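Local coordinates for protein enoyl-CoA hydratase carB homologue (Streptomyces cattleya, PDB 5O34) that probably acts as a lyase of the crotonase (enoyl-CoA hydratase/isomerase) superfamily in the biosynthesis of the carbapenem antibiotic thienamycin, at residues A[158-163]-A[257-262]; A[140-145]-A[250-255]; A[72-77]-A[122-127]. All coordinates share one frame; numbering follows the deposited sequence.

Contact 1 of 3, residues A[158-163]-A[257-262]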
ATOM      1  N   SER A 158       3.525 -17.099  -5.478  1.00 44.03           N
ATOM      2  CA  SER A 158       4.503 -16.519  -4.547  1.00 43.58           C
ATOM      3  C   SER A 158       3.908 -15.325  -3.786  1.00 47.13           C
ATOM      4  O   SER A 158       4.131 -15.199  -2.576  1.00 46.41           O
ATOM      5  CB  SER A 158       5.800 -16.150  -5.268  1.00 45.41           C
ATOM      6  OG  SER A 158       5.778 -14.858  -5.855  1.00 50.27           O
ATOM      7  N   LEU A 159       3.078 -14.509  -4.475  1.00 43.83           N
ATOM      8  CA  LEU A 159       2.396 -13.347  -3.870  1.00 43.49           C
ATOM      9  C   LEU A 159       1.304 -13.723  -2.820  1.00 48.67           C
ATOM     10  O   LEU A 159       0.758 -12.833  -2.166  1.00 48.18           O
ATOM     11  CB  LEU A 159       1.833 -12.404  -4.946  1.00 42.94           C
ATOM     12  CG  LEU A 159       2.845 -11.768  -5.912  1.00 46.69           C
ATOM     13  CD1 LEU A 159       2.147 -11.132  -7.084  1.00 46.26           C
ATOM     14  CD2 LEU A 159       3.765 -10.764  -5.218  1.00 48.45           C
ATOM     15  N   CYS A 160       1.044 -15.027  -2.614  1.00 46.34           N
ATOM     16  CA  CYS A 160       0.098 -15.520  -1.602  1.00 46.85           C
ATOM     17  C   CYS A 160       0.842 -15.947  -0.329  1.00 51.79           C
ATOM     18  O   CYS A 160       0.220 -16.094   0.737  1.00 50.97           O
ATOM     19  CB  CYS A 160      -0.745 -16.666  -2.151  1.00 47.34           C
ATOM     20  SG  CYS A 160      -1.773 -16.228  -3.566  1.00 51.24           S
ATOM     21  N   CYS A 161       2.178 -16.143  -0.454  1.00 49.03           N
ATOM     22  CA  CYS A 161       3.086 -16.548   0.628  1.00 49.64           C
ATOM     23  C   CYS A 161       3.481 -15.353   1.507  1.00 52.02           C
ATOM     24  O   CYS A 161       3.495 -14.213   1.041  1.00 51.69           O
ATOM     25  CB  CYS A 161       4.317 -17.267   0.071  1.00 50.67           C
ATOM     26  SG  CYS A 161       3.933 -18.669  -1.014  1.00 54.96           S
ATOM     27  N   ASP A 162       3.812 -15.626   2.778  1.00 47.95           N
ATOM     28  CA  ASP A 162       4.191 -14.624   3.775  1.00 47.44           C
ATOM     29  C   ASP A 162       5.607 -14.085   3.635  1.00 50.69           C
ATOM     30  O   ASP A 162       5.907 -13.064   4.248  1.00 50.84           O
ATOM     31  CB  ASP A 162       4.022 -15.195   5.185  1.00 49.84           C
ATOM     32  CG  ASP A 162       2.680 -15.841   5.393  1.00 63.43           C
ATOM     33  OD1 ASP A 162       1.728 -15.118   5.767  1.00 65.08           O
ATOM     34  OD2 ASP A 162       2.554 -17.044   5.089  1.00 66.44           O
ATOM     35  N   TYR A 163       6.493 -14.781   2.897  1.00 45.76           N
ATOM     36  CA  TYR A 163       7.889 -14.371   2.751  1.00 44.78           C
ATOM     37  C   TYR A 163       8.444 -14.906   1.453  1.00 49.72           C
ATOM     38  O   TYR A 163       8.459 -16.112   1.232  1.00 49.01           O
ATOM     39  CB  TYR A 163       8.729 -14.863   3.951  1.00 44.98           C
ATOM     40  CG  TYR A 163       9.959 -14.035   4.282  1.00 44.96           C
ATOM     41  CD1 TYR A 163       9.970 -13.169   5.375  1.00 46.05           C
ATOM     42  CD2 TYR A 163      11.142 -14.185   3.560  1.00 45.05           C
ATOM     43  CE1 TYR A 163      11.117 -12.447   5.719  1.00 44.91           C
ATOM     44  CE2 TYR A 163      12.290 -13.463   3.889  1.00 45.47           C
ATOM     45  CZ  TYR A 163      12.275 -12.600   4.972  1.00 50.87           C
ATOM     46  OH  TYR A 163      13.413 -11.900   5.296  1.00 51.61           O
ATOM     47  N   ALA A 257      -7.064 -12.279   6.204  1.00 46.71           N
ATOM     48  CA  ALA A 257      -8.508 -12.260   5.882  1.00 46.53           C
ATOM     49  C   ALA A 257      -8.919 -11.190   4.826  1.00 51.31           C
ATOM     50  O   ALA A 257      -9.548 -11.580   3.839  1.00 52.02           O
ATOM     51  CB  ALA A 257      -9.348 -12.135   7.146  1.00 47.11           C
ATOM     52  N   PRO A 258      -8.534  -9.887   4.932  1.00 48.29           N
ATOM     53  CA  PRO A 258      -8.884  -8.935   3.852  1.00 47.88           C
ATOM     54  C   PRO A 258      -8.332  -9.344   2.470  1.00 52.80           C
ATOM     55  O   PRO A 258      -9.040  -9.205   1.462  1.00 52.62           O
ATOM     56  CB  PRO A 258      -8.274  -7.612   4.335  1.00 49.24           C
ATOM     57  CG  PRO A 258      -8.124  -7.774   5.820  1.00 53.33           C
ATOM     58  CD  PRO A 258      -7.776  -9.207   6.013  1.00 49.22           C
ATOM     59  N   PHE A 259      -7.089  -9.899   2.431  1.00 48.37           N
ATOM     60  CA  PHE A 259      -6.425 -10.377   1.211  1.00 48.05           C
ATOM     61  C   PHE A 259      -7.178 -11.570   0.603  1.00 49.71           C
ATOM     62  O   PHE A 259      -7.389 -11.620  -0.616  1.00 48.87           O
ATOM     63  CB  PHE A 259      -4.944 -10.710   1.497  1.00 50.76           C
ATOM     64  CG  PHE A 259      -4.145 -11.169   0.301  1.00 53.65           C
ATOM     65  CD1 PHE A 259      -3.622 -10.250  -0.603  1.00 58.07           C
ATOM     66  CD2 PHE A 259      -3.895 -12.520   0.088  1.00 56.98           C
ATOM     67  CE1 PHE A 259      -2.890 -10.676  -1.714  1.00 59.99           C
ATOM     68  CE2 PHE A 259      -3.155 -12.946  -1.023  1.00 61.04           C
ATOM     69  CZ  PHE A 259      -2.661 -12.022  -1.920  1.00 59.64           C
ATOM     70  N   VAL A 260      -7.628 -12.502   1.464  1.00 45.72           N
ATOM     71  CA  VAL A 260      -8.417 -13.673   1.054  1.00 45.80           C
ATOM     72  C   VAL A 260      -9.779 -13.207   0.474  1.00 50.26           C
ATOM     73  O   VAL A 260     -10.199 -13.709  -0.574  1.00 50.29           O
ATOM     74  CB  VAL A 260      -8.587 -14.694   2.220  1.00 49.22           C
ATOM     75  CG1 VAL A 260      -9.547 -15.824   1.848  1.00 48.24           C
ATOM     76  CG2 VAL A 260      -7.236 -15.259   2.669  1.00 48.96           C
ATOM     77  N   ALA A 261     -10.431 -12.222   1.137  1.00 46.49           N
ATOM     78  CA  ALA A 261     -11.718 -11.655   0.701  1.00 46.49           C
ATOM     79  C   ALA A 261     -11.577 -10.983  -0.676  1.00 50.39           C
ATOM     80  O   ALA A 261     -12.477 -11.091  -1.514  1.00 49.58           O
ATOM     81  CB  ALA A 261     -12.221 -10.647   1.726  1.00 46.96           C
ATOM     82  N   GLY A 262     -10.429 -10.336  -0.890  1.00 46.34           N
ATOM     83  CA  GLY A 262     -10.087  -9.671  -2.135  1.00 46.00           C
ATOM     84  C   GLY A 262     -10.005 -10.639  -3.294  1.00 51.15           C
ATOM     85  O   GLY A 262     -10.557 -10.365  -4.361  1.00 51.34           O
TER
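Phe259, from the long C-terminal helix 252-273, brings the far end of its ring up to Leu159 and Cys160, the two corner residues of a type I turn that leads from helix 152-158 into strand 163-167. The turn is closed by Cys161 N bonding Ser158 O at 3.0 Å. Just ahead of the phenyl group, Pro258 has no N-H to offer the preceding turn and lies where the helix is kinked. Next comes Phe259 itself, whose side chain starts toward the turn; CG anti to the backbone N (chi1 -178°) extends the ring outward from the helix. Its CZ approaches Leu159 O at 3.5 Å, while CE2 is 4.2 Å from Cys160 CA, both partners standing oblique to the ring. Cys160 SG, 4.4 Å from Phe259 CE2, adds loose apolar packing. In this crotonase fold the junction ties helix 252-273 to the turn joining helix 152-158 to strand 163-167 of the central sheet, and it is buried without any hydrogen bond across it. Leu159 turns the end of its side chain away, into Met189 and Leu190 of helix 184-194, and Cys160 packs on Tyr132 and Val135 of helix 120-137. Phe259 also touches Ala136 and makes a cation-pi contact with Arg196 of the second subunit. Beyond it the helix resumes its bonding, Gly262 N to Pro258 O.

Contact 2 of 3, residues A[140-145]-A[250-255]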
ATOM      1  N   LYS A 140      -0.697 -21.825   8.798  1.00 53.16           N
ATOM      2  CA  LYS A 140       0.762 -21.977   8.774  1.00 53.12           C
ATOM      3  C   LYS A 140       1.445 -20.956   7.847  1.00 55.83           C
ATOM      4  O   LYS A 140       1.002 -20.802   6.701  1.00 55.17           O
ATOM      5  CB  LYS A 140       1.163 -23.407   8.313  1.00 55.72           C
ATOM      6  CG  LYS A 140       0.316 -24.568   8.859  1.00 62.40           C
ATOM      7  CD  LYS A 140       0.588 -24.844  10.334  1.00 67.08           C
ATOM      8  CE  LYS A 140      -0.427 -25.783  10.926  1.00 66.24           C
ATOM      9  NZ  LYS A 140       0.045 -27.180  10.864  1.00 72.54           N
ATOM     10  N   PRO A 141       2.577 -20.330   8.265  1.00 51.87           N
ATOM     11  CA  PRO A 141       3.292 -19.425   7.353  1.00 51.24           C
ATOM     12  C   PRO A 141       3.925 -20.206   6.211  1.00 54.66           C
ATOM     13  O   PRO A 141       4.334 -21.353   6.388  1.00 54.18           O
ATOM     14  CB  PRO A 141       4.375 -18.790   8.236  1.00 53.02           C
ATOM     15  CG  PRO A 141       3.968 -19.073   9.613  1.00 57.86           C
ATOM     16  CD  PRO A 141       3.254 -20.388   9.572  1.00 53.74           C
ATOM     17  N   VAL A 142       3.975 -19.584   5.035  1.00 51.02           N
ATOM     18  CA  VAL A 142       4.519 -20.187   3.822  1.00 50.68           C
ATOM     19  C   VAL A 142       5.644 -19.300   3.298  1.00 54.03           C
ATOM     20  O   VAL A 142       5.449 -18.098   3.126  1.00 53.70           O
ATOM     21  CB  VAL A 142       3.417 -20.425   2.747  1.00 54.46           C
ATOM     22  CG1 VAL A 142       3.951 -21.242   1.576  1.00 54.09           C
ATOM     23  CG2 VAL A 142       2.183 -21.097   3.351  1.00 54.26           C
ATOM     24  N   ILE A 143       6.814 -19.901   3.034  1.00 50.49           N
ATOM     25  CA  ILE A 143       7.982 -19.209   2.489  1.00 49.92           C
ATOM     26  C   ILE A 143       8.161 -19.634   1.048  1.00 54.81           C
ATOM     27  O   ILE A 143       8.251 -20.820   0.790  1.00 56.19           O
ATOM     28  CB  ILE A 143       9.275 -19.488   3.308  1.00 52.43           C
ATOM     29  CG1 ILE A 143       9.139 -19.024   4.767  1.00 52.49           C
ATOM     30  CG2 ILE A 143      10.521 -18.872   2.634  1.00 52.58           C
ATOM     31  CD1 ILE A 143      10.176 -19.643   5.696  1.00 57.74           C
ATOM     32  N   ALA A 144       8.233 -18.685   0.114  1.00 51.35           N
ATOM     33  CA  ALA A 144       8.506 -18.992  -1.286  1.00 50.95           C
ATOM     34  C   ALA A 144      10.004 -18.729  -1.528  1.00 54.55           C
ATOM     35  O   ALA A 144      10.513 -17.682  -1.130  1.00 53.62           O
ATOM     36  CB  ALA A 144       7.652 -18.130  -2.198  1.00 51.43           C
ATOM     37  N   ALA A 145      10.716 -19.716  -2.097  1.00 52.13           N
ATOM     38  CA  ALA A 145      12.153 -19.626  -2.392  1.00 52.12           C
ATOM     39  C   ALA A 145      12.332 -19.654  -3.911  1.00 55.48           C
ATOM     40  O   ALA A 145      12.072 -20.667  -4.559  1.00 53.74           O
ATOM     41  CB  ALA A 145      12.904 -20.761  -1.719  1.00 52.94           C
ATOM     42  N   SER A 250      -2.598 -18.053  15.236  1.00 58.55           N
ATOM     43  CA  SER A 250      -3.776 -17.249  15.589  1.00 58.28           C
ATOM     44  C   SER A 250      -3.667 -15.865  14.917  1.00 61.35           C
ATOM     45  O   SER A 250      -4.598 -15.065  15.021  1.00 61.74           O
ATOM     46  CB  SER A 250      -3.884 -17.064  17.101  1.00 63.15           C
ATOM     47  OG  SER A 250      -4.017 -18.295  17.792  1.00 76.66           O
ATOM     48  N   THR A 251      -2.522 -15.578  14.257  1.00 56.26           N
ATOM     49  CA  THR A 251      -2.225 -14.298  13.600  1.00 55.13           C
ATOM     50  C   THR A 251      -2.320 -14.390  12.071  1.00 57.89           C
ATOM     51  O   THR A 251      -3.061 -13.619  11.465  1.00 57.49           O
ATOM     52  CB  THR A 251      -0.859 -13.744  14.085  1.00 57.26           C
ATOM     53  OG1 THR A 251      -0.878 -13.596  15.506  1.00 55.58           O
ATOM     54  CG2 THR A 251      -0.512 -12.403  13.457  1.00 55.84           C
ATOM     55  N   ARG A 252      -1.554 -15.319  11.462  1.00 54.19           N
ATOM     56  CA  ARG A 252      -1.458 -15.549  10.019  1.00 54.21           C
ATOM     57  C   ARG A 252      -2.827 -15.552   9.291  1.00 59.66           C
ATOM     58  O   ARG A 252      -2.974 -14.788   8.329  1.00 58.88           O
ATOM     59  CB  ARG A 252      -0.654 -16.834   9.731  1.00 53.27           C
ATOM     60  CG  ARG A 252       0.091 -16.838   8.400  1.00 56.53           C
ATOM     61  CD  ARG A 252      -0.661 -17.606   7.343  1.00 52.59           C
ATOM     62  NE  ARG A 252       0.023 -17.552   6.056  1.00 48.37           N
ATOM     63  CZ  ARG A 252      -0.470 -18.028   4.918  1.00 58.39           C
ATOM     64  NH1 ARG A 252      -1.662 -18.612   4.894  1.00 54.71           N
ATOM     65  NH2 ARG A 252       0.225 -17.925   3.795  1.00 37.77           N
ATOM     66  N   PRO A 253      -3.856 -16.329   9.736  1.00 57.25           N
ATOM     67  CA  PRO A 253      -5.139 -16.308   9.009  1.00 57.08           C
ATOM     68  C   PRO A 253      -6.002 -15.059   9.222  1.00 60.58           C
ATOM     69  O   PRO A 253      -6.764 -14.712   8.321  1.00 61.56           O
ATOM     70  CB  PRO A 253      -5.839 -17.582   9.485  1.00 58.69           C
ATOM     71  CG  PRO A 253      -5.313 -17.805  10.839  1.00 63.18           C
ATOM     72  CD  PRO A 253      -3.896 -17.309  10.845  1.00 58.61           C
ATOM     73  N   ARG A 254      -5.881 -14.377  10.380  1.00 55.64           N
ATOM     74  CA  ARG A 254      -6.665 -13.161  10.662  1.00 55.25           C
ATOM     75  C   ARG A 254      -6.113 -11.950   9.888  1.00 57.65           C
ATOM     76  O   ARG A 254      -6.875 -11.215   9.252  1.00 58.75           O
ATOM     77  CB  ARG A 254      -6.756 -12.879  12.173  1.00 55.15           C
ATOM     78  CG  ARG A 254      -6.983 -14.139  12.994  1.00 65.73           C
ATOM     79  CD  ARG A 254      -7.891 -13.954  14.199  1.00 83.52           C
ATOM     80  NE  ARG A 254      -7.570 -14.913  15.263  1.00 96.61           N
ATOM     81  CZ  ARG A 254      -7.910 -16.201  15.259  1.00114.18           C
ATOM     82  NH1 ARG A 254      -8.595 -16.712  14.240  1.00102.94           N
ATOM     83  NH2 ARG A 254      -7.559 -16.990  16.265  1.00103.88           N
ATOM     84  N   VAL A 255      -4.783 -11.783   9.908  1.00 51.04           N
ATOM     85  CA  VAL A 255      -4.045 -10.733   9.207  1.00 49.80           C
ATOM     86  C   VAL A 255      -4.237 -10.839   7.659  1.00 53.07           C
ATOM     87  O   VAL A 255      -4.293  -9.818   6.970  1.00 53.83           O
ATOM     88  CB  VAL A 255      -2.558 -10.782   9.667  1.00 53.61           C
ATOM     89  CG1 VAL A 255      -1.608 -10.208   8.632  1.00 53.41           C
ATOM     90  CG2 VAL A 255      -2.371 -10.090  11.018  1.00 53.53           C
TER
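At the entrance to the core strand 142-146 of the crotonase fold, Lys140, Pro141 and Val142 receive the side chain of Arg252 from the first turn of helix 252-273. Arg252 points toward the strand, and a bend at chi2 (-100°) lays its guanidinium beneath the Lys140 carbonyl. Lys140 O stands 3.4 Å above one face, offset toward the rim; although it is 3.5 Å from Arg252 NE, the angle is too poor for a hydrogen bond. Pro141 CA comes within 4.0 Å of Arg252 NE at a slant. Farther out, Val142 CG2 lies 3.8 Å from Arg252 NH2, the two side chains meeting at an oblique angle. The polar bonds of Arg252 go to other neighbours: NE forms a salt bridge with Asp162 OD2, which also accepts the N-H of Val142, while NH2 reaches Val135 O in the last turn of helix 120-137 and NH1 reaches Ile138 O just after it. The Lys140 side chain starts away from Arg252; its NZ bonds Val90 O and Leu84 O. With each guanidinium nitrogen holding a partner, the buried group is fixed in rotation, and the nearby carboxylate and carbonyl oxygens would be expected to stabilise its positive charge.

Contact 3 of 3, residues A[72-77]-A[122-127]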
ATOM      1  N   ALA A  72      -4.791 -29.924 -12.638  1.00 72.51           N
ATOM      2  CA  ALA A  72      -4.555 -31.032 -11.706  1.00 71.61           C
ATOM      3  C   ALA A  72      -3.414 -30.665 -10.752  1.00 72.86           C
ATOM      4  O   ALA A  72      -3.481 -30.969  -9.556  1.00 71.61           O
ATOM      5  CB  ALA A  72      -4.224 -32.302 -12.469  1.00 72.45           C
ATOM      6  N   ARG A  73      -2.398 -29.952 -11.288  1.00 68.68           N
ATOM      7  CA  ARG A  73      -1.245 -29.440 -10.547  1.00 68.37           C
ATOM      8  C   ARG A  73      -1.705 -28.446  -9.476  1.00 70.31           C
ATOM      9  O   ARG A  73      -1.240 -28.514  -8.332  1.00 70.02           O
ATOM     10  CB  ARG A  73      -0.245 -28.782 -11.511  1.00 70.36           C
ATOM     11  CG  ARG A  73       1.198 -29.227 -11.285  1.00 85.76           C
ATOM     12  CD  ARG A  73       2.167 -28.591 -12.261  1.00101.41           C
ATOM     13  NE  ARG A  73       3.556 -28.769 -11.831  1.00115.08           N
ATOM     14  CZ  ARG A  73       4.601 -28.152 -12.374  1.00133.88           C
ATOM     15  NH1 ARG A  73       4.432 -27.299 -13.379  1.00124.67           N
ATOM     16  NH2 ARG A  73       5.823 -28.372 -11.908  1.00122.66           N
ATOM     17  N   MET A  74      -2.673 -27.580  -9.827  1.00 65.03           N
ATOM     18  CA  MET A  74      -3.258 -26.603  -8.900  1.00 64.16           C
ATOM     19  C   MET A  74      -4.016 -27.289  -7.763  1.00 65.75           C
ATOM     20  O   MET A  74      -3.784 -26.964  -6.592  1.00 65.18           O
ATOM     21  CB  MET A  74      -4.206 -25.656  -9.633  1.00 66.62           C
ATOM     22  CG  MET A  74      -3.515 -24.715 -10.580  1.00 70.68           C
ATOM     23  SD  MET A  74      -4.720 -24.216 -11.834  1.00 76.16           S
ATOM     24  CE  MET A  74      -3.636 -23.785 -13.220  1.00 72.96           C
ATOM     25  N   ARG A  75      -4.875 -28.274  -8.105  1.00 61.00           N
ATOM     26  CA  ARG A  75      -5.692 -29.037  -7.154  1.00 60.12           C
ATOM     27  C   ARG A  75      -4.843 -29.837  -6.177  1.00 62.76           C
ATOM     28  O   ARG A  75      -5.198 -29.928  -4.996  1.00 61.20           O
ATOM     29  CB  ARG A  75      -6.679 -29.960  -7.888  1.00 61.20           C
ATOM     30  CG  ARG A  75      -7.891 -29.248  -8.476  1.00 69.47           C
ATOM     31  CD  ARG A  75      -8.872 -30.229  -9.095  1.00 79.81           C
ATOM     32  NE  ARG A  75      -9.044 -29.973 -10.526  1.00 90.24           N
ATOM     33  CZ  ARG A  75      -8.542 -30.731 -11.499  1.00103.67           C
ATOM     34  NH1 ARG A  75      -7.845 -31.825 -11.207  1.00 90.36           N
ATOM     35  NH2 ARG A  75      -8.749 -30.413 -12.768  1.00 90.90           N
ATOM     36  N   GLU A  76      -3.723 -30.412  -6.661  1.00 60.18           N
ATOM     37  CA  GLU A  76      -2.803 -31.185  -5.822  1.00 60.56           C
ATOM     38  C   GLU A  76      -2.116 -30.270  -4.806  1.00 61.27           C
ATOM     39  O   GLU A  76      -2.055 -30.616  -3.622  1.00 60.48           O
ATOM     40  CB  GLU A  76      -1.771 -31.942  -6.669  1.00 62.82           C
ATOM     41  CG  GLU A  76      -1.354 -33.262  -6.040  1.00 80.78           C
ATOM     42  CD  GLU A  76       0.088 -33.687  -6.252  1.00111.59           C
ATOM     43  OE1 GLU A  76       0.546 -33.694  -7.419  1.00114.49           O
ATOM     44  OE2 GLU A  76       0.746 -34.063  -5.254  1.00108.53           O
ATOM     45  N   LEU A  77      -1.663 -29.076  -5.262  1.00 56.16           N
ATOM     46  CA  LEU A  77      -1.032 -28.061  -4.415  1.00 54.98           C
ATOM     47  C   LEU A  77      -2.011 -27.555  -3.359  1.00 56.15           C
ATOM     48  O   LEU A  77      -1.635 -27.443  -2.191  1.00 55.28           O
ATOM     49  CB  LEU A  77      -0.437 -26.907  -5.256  1.00 54.96           C
ATOM     50  CG  LEU A  77       0.433 -25.864  -4.513  1.00 59.80           C
ATOM     51  CD1 LEU A  77       1.538 -26.516  -3.679  1.00 60.10           C
ATOM     52  CD2 LEU A  77       1.032 -24.866  -5.479  1.00 61.44           C
ATOM     53  N   ASN A 122     -13.590 -21.219 -17.221  1.00 90.93           N
ATOM     54  CA  ASN A 122     -14.340 -21.029 -15.973  1.00 89.36           C
ATOM     55  C   ASN A 122     -13.887 -21.982 -14.871  1.00 90.39           C
ATOM     56  O   ASN A 122     -13.851 -21.600 -13.700  1.00 90.02           O
ATOM     57  CB  ASN A 122     -15.849 -21.148 -16.216  1.00 88.86           C
ATOM     58  CG  ASN A 122     -16.510 -19.913 -16.798  1.00 95.43           C
ATOM     59  OD1 ASN A 122     -15.859 -18.967 -17.276  1.00 85.01           O
ATOM     60  ND2 ASN A 122     -17.833 -19.901 -16.783  1.00 84.47           N
ATOM     61  N   ALA A 123     -13.525 -23.213 -15.253  1.00 85.72           N
ATOM     62  CA  ALA A 123     -13.038 -24.238 -14.337  1.00 84.31           C
ATOM     63  C   ALA A 123     -11.570 -23.989 -13.974  1.00 84.35           C
ATOM     64  O   ALA A 123     -11.158 -24.344 -12.869  1.00 82.94           O
ATOM     65  CB  ALA A 123     -13.220 -25.610 -14.952  1.00 84.98           C
ATOM     66  N   TRP A 124     -10.797 -23.354 -14.897  1.00 79.52           N
ATOM     67  CA  TRP A 124      -9.397 -22.959 -14.680  1.00 79.67           C
ATOM     68  C   TRP A 124      -9.372 -21.926 -13.547  1.00 79.48           C
ATOM     69  O   TRP A 124      -8.711 -22.162 -12.534  1.00 79.65           O
ATOM     70  CB  TRP A 124      -8.734 -22.419 -15.981  1.00 79.93           C
ATOM     71  CG  TRP A 124      -7.364 -21.790 -15.828  1.00 82.73           C
ATOM     72  CD1 TRP A 124      -6.355 -22.203 -15.003  1.00 85.96           C
ATOM     73  CD2 TRP A 124      -6.824 -20.698 -16.601  1.00 83.70           C
ATOM     74  NE1 TRP A 124      -5.254 -21.388 -15.152  1.00 86.43           N
ATOM     75  CE2 TRP A 124      -5.512 -20.457 -16.129  1.00 88.62           C
ATOM     76  CE3 TRP A 124      -7.329 -19.888 -17.639  1.00 85.88           C
ATOM     77  CZ2 TRP A 124      -4.694 -19.441 -16.663  1.00 88.68           C
ATOM     78  CZ3 TRP A 124      -6.523 -18.878 -18.161  1.00 88.10           C
ATOM     79  CH2 TRP A 124      -5.221 -18.666 -17.679  1.00 88.93           C
ATOM     80  N   ILE A 125     -10.189 -20.858 -13.679  1.00 71.81           N
ATOM     81  CA  ILE A 125     -10.357 -19.765 -12.716  1.00 69.94           C
ATOM     82  C   ILE A 125     -10.737 -20.291 -11.317  1.00 70.27           C
ATOM     83  O   ILE A 125     -10.094 -19.904 -10.339  1.00 69.35           O
ATOM     84  CB  ILE A 125     -11.340 -18.678 -13.263  1.00 72.83           C
ATOM     85  CG1 ILE A 125     -10.814 -18.000 -14.563  1.00 73.53           C
ATOM     86  CG2 ILE A 125     -11.736 -17.638 -12.208  1.00 72.84           C
ATOM     87  CD1 ILE A 125      -9.339 -17.350 -14.544  1.00 83.16           C
ATOM     88  N   ASP A 126     -11.731 -21.198 -11.232  1.00 65.43           N
ATOM     89  CA  ASP A 126     -12.163 -21.801  -9.966  1.00 64.61           C
ATOM     90  C   ASP A 126     -11.035 -22.539  -9.241  1.00 65.77           C
ATOM     91  O   ASP A 126     -10.938 -22.419  -8.024  1.00 65.16           O
ATOM     92  CB  ASP A 126     -13.387 -22.713 -10.154  1.00 66.89           C
ATOM     93  CG  ASP A 126     -14.711 -21.975 -10.261  1.00 80.61           C
ATOM     94  OD1 ASP A 126     -14.971 -21.079  -9.415  1.00 82.18           O
ATOM     95  OD2 ASP A 126     -15.511 -22.319 -11.162  1.00 85.21           O
ATOM     96  N   ASP A 127     -10.165 -23.260  -9.975  1.00 61.68           N
ATOM     97  CA  ASP A 127      -9.027 -23.974  -9.369  1.00 61.71           C
ATOM     98  C   ASP A 127      -7.942 -22.995  -8.896  1.00 64.37           C
ATOM     99  O   ASP A 127      -7.413 -23.157  -7.793  1.00 63.38           O
ATOM    100  CB  ASP A 127      -8.455 -25.049 -10.318  1.00 63.62           C
ATOM    101  CG  ASP A 127      -9.400 -26.213 -10.577  1.00 72.04           C
ATOM    102  OD1 ASP A 127     -10.168 -26.579  -9.651  1.00 72.06           O
ATOM    103  OD2 ASP A 127      -9.353 -26.779 -11.694  1.00 78.10           O
TER
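The indole of Trp124 is met at its edge, near the ring plane, by the end of Met74: the methyl CE lies 3.5 Å from NE1 and 3.6 Å from CD1. Met74 SD is 5.1 Å from the centroid of the five-membered ring, a Met-aromatic contact made at the rim, and His274 adds an edge-to-face ring contact with Trp124. A second flat group, the Arg75 guanidinium, has Ala72 N of its own helix 3.6 Å above one face, while the Asp127 carboxylate comes in obliquely, the two planes 76° apart. Arg75 leaves the helix to one side, and the bend at chi3 (-119°) brings NE nearer to Asp127. The resulting salt bridge is loose, with Arg75 NE 3.4 Å from Asp127 OD2 in a weak hydrogen bond of 143°. Between these two pairs, Met74 SD packs 4.1 Å from Asp127 CB, its side chain crossing that of Asp127 at about a right angle. The segments 72-77 and 122-127 run roughly parallel, their axes 10.0 Å apart at closest approach; they join two neighbouring helices of the crotonase-like domain by plain packing, and no other subunit touches them. Arg71 NE forms a further salt bridge with Asp127 OD2. Arg75 NH2 lies close to Arg71 NH2, and the negative charge of the shared carboxylate would probably offset this proximity.

From the N terminus, contact 3 closes first: the chain leaves helix 71-86, passes through strand 92-96 and returns along helix 120-137, joining these two helices before the other loops open. Strand 142-146 then opens contact 2, and the turn before strand 163-167 opens contact 1. Both close about a hundred residues later on helix 252-273, whose first turn completes contact 2 and whose next turns complete contact 1, so the two loops cross. They also touch, where the turn before strand 163-167 meets the start of helix 252-273 and through the pairing of strands 142-146 and 163-167, and both reach the second subunit. Contact 3 sits apart, its centre about 17 Å from that of contact 1.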